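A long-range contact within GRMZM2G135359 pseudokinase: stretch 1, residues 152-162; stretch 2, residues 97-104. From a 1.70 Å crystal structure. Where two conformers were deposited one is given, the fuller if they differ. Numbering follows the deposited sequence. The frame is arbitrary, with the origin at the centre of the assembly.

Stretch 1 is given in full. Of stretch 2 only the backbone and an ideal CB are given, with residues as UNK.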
# COMPACT_ATOMS: atom_id res chain seq x y z
N MET A 152 10.86 -7.62 -0.90
CA MET A 152 11.52 -6.99 -2.04
C MET A 152 10.52 -6.17 -2.84
O MET A 152 10.80 -5.01 -3.17
CB MET A 152 12.19 -8.03 -2.94
CG MET A 152 13.23 -7.44 -3.89
SD MET A 152 14.64 -6.74 -3.01
CE MET A 152 14.49 -7.75 -1.55
N GLY A 153 9.36 -6.76 -3.13
CA GLY A 153 8.29 -6.06 -3.84
C GLY A 153 7.94 -4.72 -3.22
O GLY A 153 7.81 -3.72 -3.92
N ILE A 154 7.77 -4.72 -1.90
CA ILE A 154 7.52 -3.49 -1.15
C ILE A 154 8.65 -2.47 -1.35
O ILE A 154 8.40 -1.30 -1.67
CB ILE A 154 7.30 -3.76 0.36
CG1 ILE A 154 6.01 -4.55 0.59
CG2 ILE A 154 7.21 -2.45 1.12
CD1 ILE A 154 5.91 -5.18 1.96
N ALA A 155 9.90 -2.92 -1.20
CA ALA A 155 11.03 -2.03 -1.36
C ALA A 155 11.08 -1.41 -2.76
O ALA A 155 11.31 -0.20 -2.89
CB ALA A 155 12.34 -2.75 -1.05
N TYR A 156 10.86 -2.21 -3.80
CA TYR A 156 10.88 -1.71 -5.19
C TYR A 156 9.78 -0.67 -5.43
O TYR A 156 10.01 0.31 -6.13
CB TYR A 156 10.74 -2.83 -6.21
CG TYR A 156 11.96 -3.70 -6.42
CD1 TYR A 156 13.24 -3.14 -6.58
CD2 TYR A 156 11.84 -5.09 -6.52
CE1 TYR A 156 14.35 -3.95 -6.78
CE2 TYR A 156 12.95 -5.90 -6.74
CZ TYR A 156 14.20 -5.33 -6.85
OH TYR A 156 15.30 -6.14 -7.06
N CYS A 157 8.60 -0.90 -4.86
CA CYS A 157 7.51 0.08 -4.96
C CYS A 157 7.88 1.38 -4.26
O CYS A 157 7.78 2.48 -4.84
CB CYS A 157 6.22 -0.49 -4.34
SG CYS A 157 4.81 0.64 -4.51
N LEU A 158 8.34 1.28 -3.01
CA LEU A 158 8.68 2.47 -2.25
C LEU A 158 9.81 3.28 -2.91
O LEU A 158 9.80 4.52 -2.87
CB LEU A 158 9.04 2.12 -0.80
CG LEU A 158 7.88 1.99 0.20
CD1 LEU A 158 6.70 1.23 -0.35
CD2 LEU A 158 8.37 1.35 1.49
N GLU A 159 10.78 2.58 -3.49
CA GLU A 159 11.88 3.22 -4.22
C GLU A 159 11.33 3.96 -5.45
O GLU A 159 11.74 5.08 -5.76
CB GLU A 159 12.91 2.18 -4.65
CG GLU A 159 14.11 2.72 -5.44
CD GLU A 159 14.99 1.63 -6.02
OE1 GLU A 159 14.48 0.54 -6.38
OE2 GLU A 159 16.21 1.86 -6.14
N HIS A 160 10.41 3.31 -6.16
CA HIS A 160 9.81 3.92 -7.34
C HIS A 160 9.00 5.15 -6.97
O HIS A 160 9.09 6.19 -7.64
CB HIS A 160 8.95 2.91 -8.10
CG HIS A 160 8.43 3.44 -9.40
ND1 HIS A 160 7.10 3.71 -9.61
CD2 HIS A 160 9.07 3.78 -10.54
CE1 HIS A 160 6.94 4.19 -10.84
NE2 HIS A 160 8.12 4.24 -11.42
N MET A 161 8.28 5.06 -5.88
CA MET A 161 7.49 6.13 -5.35
C MET A 161 8.36 7.34 -5.05
O MET A 161 8.00 8.44 -5.36
CB MET A 161 6.89 5.65 -4.05
CG MET A 161 5.46 5.97 -3.79
SD MET A 161 4.45 4.56 -4.15
CE MET A 161 4.46 4.73 -5.92
N HIS A 162 9.48 7.11 -4.40
CA HIS A 162 10.43 8.16 -4.06
C HIS A 162 11.10 8.74 -5.31
O HIS A 162 11.37 9.93 -5.36
CB HIS A 162 11.51 7.66 -3.11
CG HIS A 162 12.61 8.65 -2.88
ND1 HIS A 162 12.49 9.70 -2.00
CD2 HIS A 162 13.83 8.78 -3.46
CE1 HIS A 162 13.60 10.42 -2.02
NE2 HIS A 162 14.43 9.88 -2.90
N UNK A 97 0.19 8.78 -12.34
CA UNK A 97 1.61 8.71 -12.71
C UNK A 97 2.34 7.50 -12.13
O UNK A 97 3.55 7.35 -12.35
CB UNK A 97 2.32 9.99 -12.25
N UNK A 98 1.64 6.66 -11.38
CA UNK A 98 2.21 5.41 -10.89
C UNK A 98 1.60 4.24 -11.66
O UNK A 98 0.38 4.11 -11.79
CB UNK A 98 1.97 5.25 -9.39
N UNK A 99 2.48 3.41 -12.21
CA UNK A 99 2.08 2.15 -12.80
C UNK A 99 3.16 1.14 -12.45
O UNK A 99 3.95 0.74 -13.31
CB UNK A 99 1.88 2.27 -14.31
N UNK A 100 3.21 0.73 -11.19
CA UNK A 100 4.25 -0.21 -10.76
C UNK A 100 3.65 -1.58 -10.48
O UNK A 100 2.54 -1.69 -9.94
CB UNK A 100 4.97 0.31 -9.52
N UNK A 101 4.40 -2.62 -10.86
CA UNK A 101 3.98 -3.99 -10.62
C UNK A 101 3.63 -4.26 -9.15
O UNK A 101 2.77 -5.07 -8.85
CB UNK A 101 5.08 -4.95 -11.07
N UNK A 102 4.31 -3.56 -8.23
CA UNK A 102 4.13 -3.76 -6.79
C UNK A 102 3.32 -2.65 -6.14
O UNK A 102 3.36 -2.47 -4.91
CB UNK A 102 5.49 -3.86 -6.10
N UNK A 103 2.52 -1.95 -6.95
CA UNK A 103 1.56 -0.98 -6.45
C UNK A 103 0.15 -1.46 -6.84
O UNK A 103 -0.03 -2.09 -7.88
CB UNK A 103 1.85 0.42 -7.00
N UNK A 104 -0.83 -1.17 -5.99
CA UNK A 104 -2.24 -1.42 -6.31
C UNK A 104 -2.72 -0.26 -7.19
O UNK A 104 -3.21 0.76 -6.69
CB UNK A 104 -3.09 -1.55 -5.05

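Position 97 opens the stretch with its CB sideways to the helix and nothing of stretch 1 within 5.5 Å of it. Polar residues suit. It is Lys 97, whose chain leads away.

At position 98 the CB again points sideways, yet it sits 4.3 Å from Met 161 CE and 5.3 Å from His 160 CE1. A methyl group nearby asks for a compact apolar partner, such as valine, isoleucine or leucine, and the extended backbone (phi/psi -107/127) agrees with a beta-branched one. Val 98 fills the place, its CG1 packing 3.5 Å from Met 161 CE and lying near the plane of the His 160 ring, at its edge.

Position 99 turns its CB away from the helix, so stretch 1 hardly limits the choice; a small or polar residue suits. It is Ser 99.

Position 100 points toward the helix, its CB 4.0 Å from His 160 ND1 and 5.0 Å from Cys 157 SG. A flat side chain can lie along the helix surface beside the imidazole, so histidine, another aromatic residue or a long aliphatic one would suit. His 100 places CD2 over one face of the His 160 ring, 3.5 Å from His 160 CG; the two rings meet obliquely, with planes at 40°. Cys 157 CA lies over a face of the His 100 ring. Histidine also serves its own loop: His 100 ND1 accepts a hydrogen bond from the backbone N of 102, 3.0 Å away, reinforcing the type I turn from 100 to 103.

Position 101, within that turn and out of reach of the helix, has turn-compatible angles (-53/-32) and suits a polar residue. It is Lys 101.

Position 102 comes closest by backbone, its CA 5.4 Å from Cys 157 CA. Its CB points toward the helix and is tight against Gly 153 O, at 3.2 Å, so a slender residue such as asparagine, aspartate or serine is plausible, and branching at CB would be crowded. Asn 102 runs alongside Gly 153, where a CB on the glycine would lie 2.8 Å from Asn 102 ND2, a clash. Asn 102 ND2 is hydrogen-bonded elsewhere in the structure.

Position 103 has a sideways CB 3.9 Å from Cys 157 SG, with Met 161 CE 5.2 Å off. Two sulfur-bearing side chains favour a large apolar residue, aromatic or aliphatic. Phe 103 brings its ring centroid 5.0 Å from Met 161 SD, an oblique sulfur-aromatic contact.

Position 104 is out of reach and unconstrained by stretch 1; it is Met 104.

Stretch 2, residues 97-104: KVSHKNFM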
# COMPACT_ATOMS: atom_id res chain seq x y z
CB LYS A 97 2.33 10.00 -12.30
CG LYS A 97 1.75 11.29 -12.86
CD LYS A 97 1.42 11.22 -14.35
CE LYS A 97 2.62 10.89 -15.24
NZ LYS A 97 3.49 12.08 -15.52
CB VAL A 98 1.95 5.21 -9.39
CG1 VAL A 98 2.70 3.98 -8.87
CG2 VAL A 98 2.36 6.45 -8.60
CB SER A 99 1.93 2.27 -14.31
OG SER A 99 1.57 1.01 -14.86
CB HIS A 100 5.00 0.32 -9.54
CG HIS A 100 6.32 -0.35 -9.33
ND1 HIS A 100 6.45 -1.56 -8.68
CD2 HIS A 100 7.58 0.01 -9.70
CE1 HIS A 100 7.72 -1.92 -8.66
NE2 HIS A 100 8.43 -0.98 -9.27
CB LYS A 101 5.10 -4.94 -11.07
CG LYS A 101 4.76 -6.42 -11.02
CD LYS A 101 6.02 -7.26 -11.10
CE LYS A 101 6.76 -7.05 -12.41
NZ LYS A 101 7.89 -8.02 -12.56
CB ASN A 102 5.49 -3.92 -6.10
CG ASN A 102 6.23 -5.15 -6.58
OD1 ASN A 102 7.26 -5.04 -7.24
ND2 ASN A 102 5.68 -6.32 -6.29
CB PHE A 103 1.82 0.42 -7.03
CG PHE A 103 0.97 1.49 -6.41
CD1 PHE A 103 1.12 1.82 -5.08
CD2 PHE A 103 0.02 2.17 -7.17
CE1 PHE A 103 0.34 2.79 -4.49
CE2 PHE A 103 -0.77 3.14 -6.58
CZ PHE A 103 -0.62 3.45 -5.25
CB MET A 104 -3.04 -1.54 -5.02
CG MET A 104 -4.53 -1.77 -5.22
SD MET A 104 -5.33 -2.42 -3.72
CE MET A 104 -4.71 -4.06 -3.77
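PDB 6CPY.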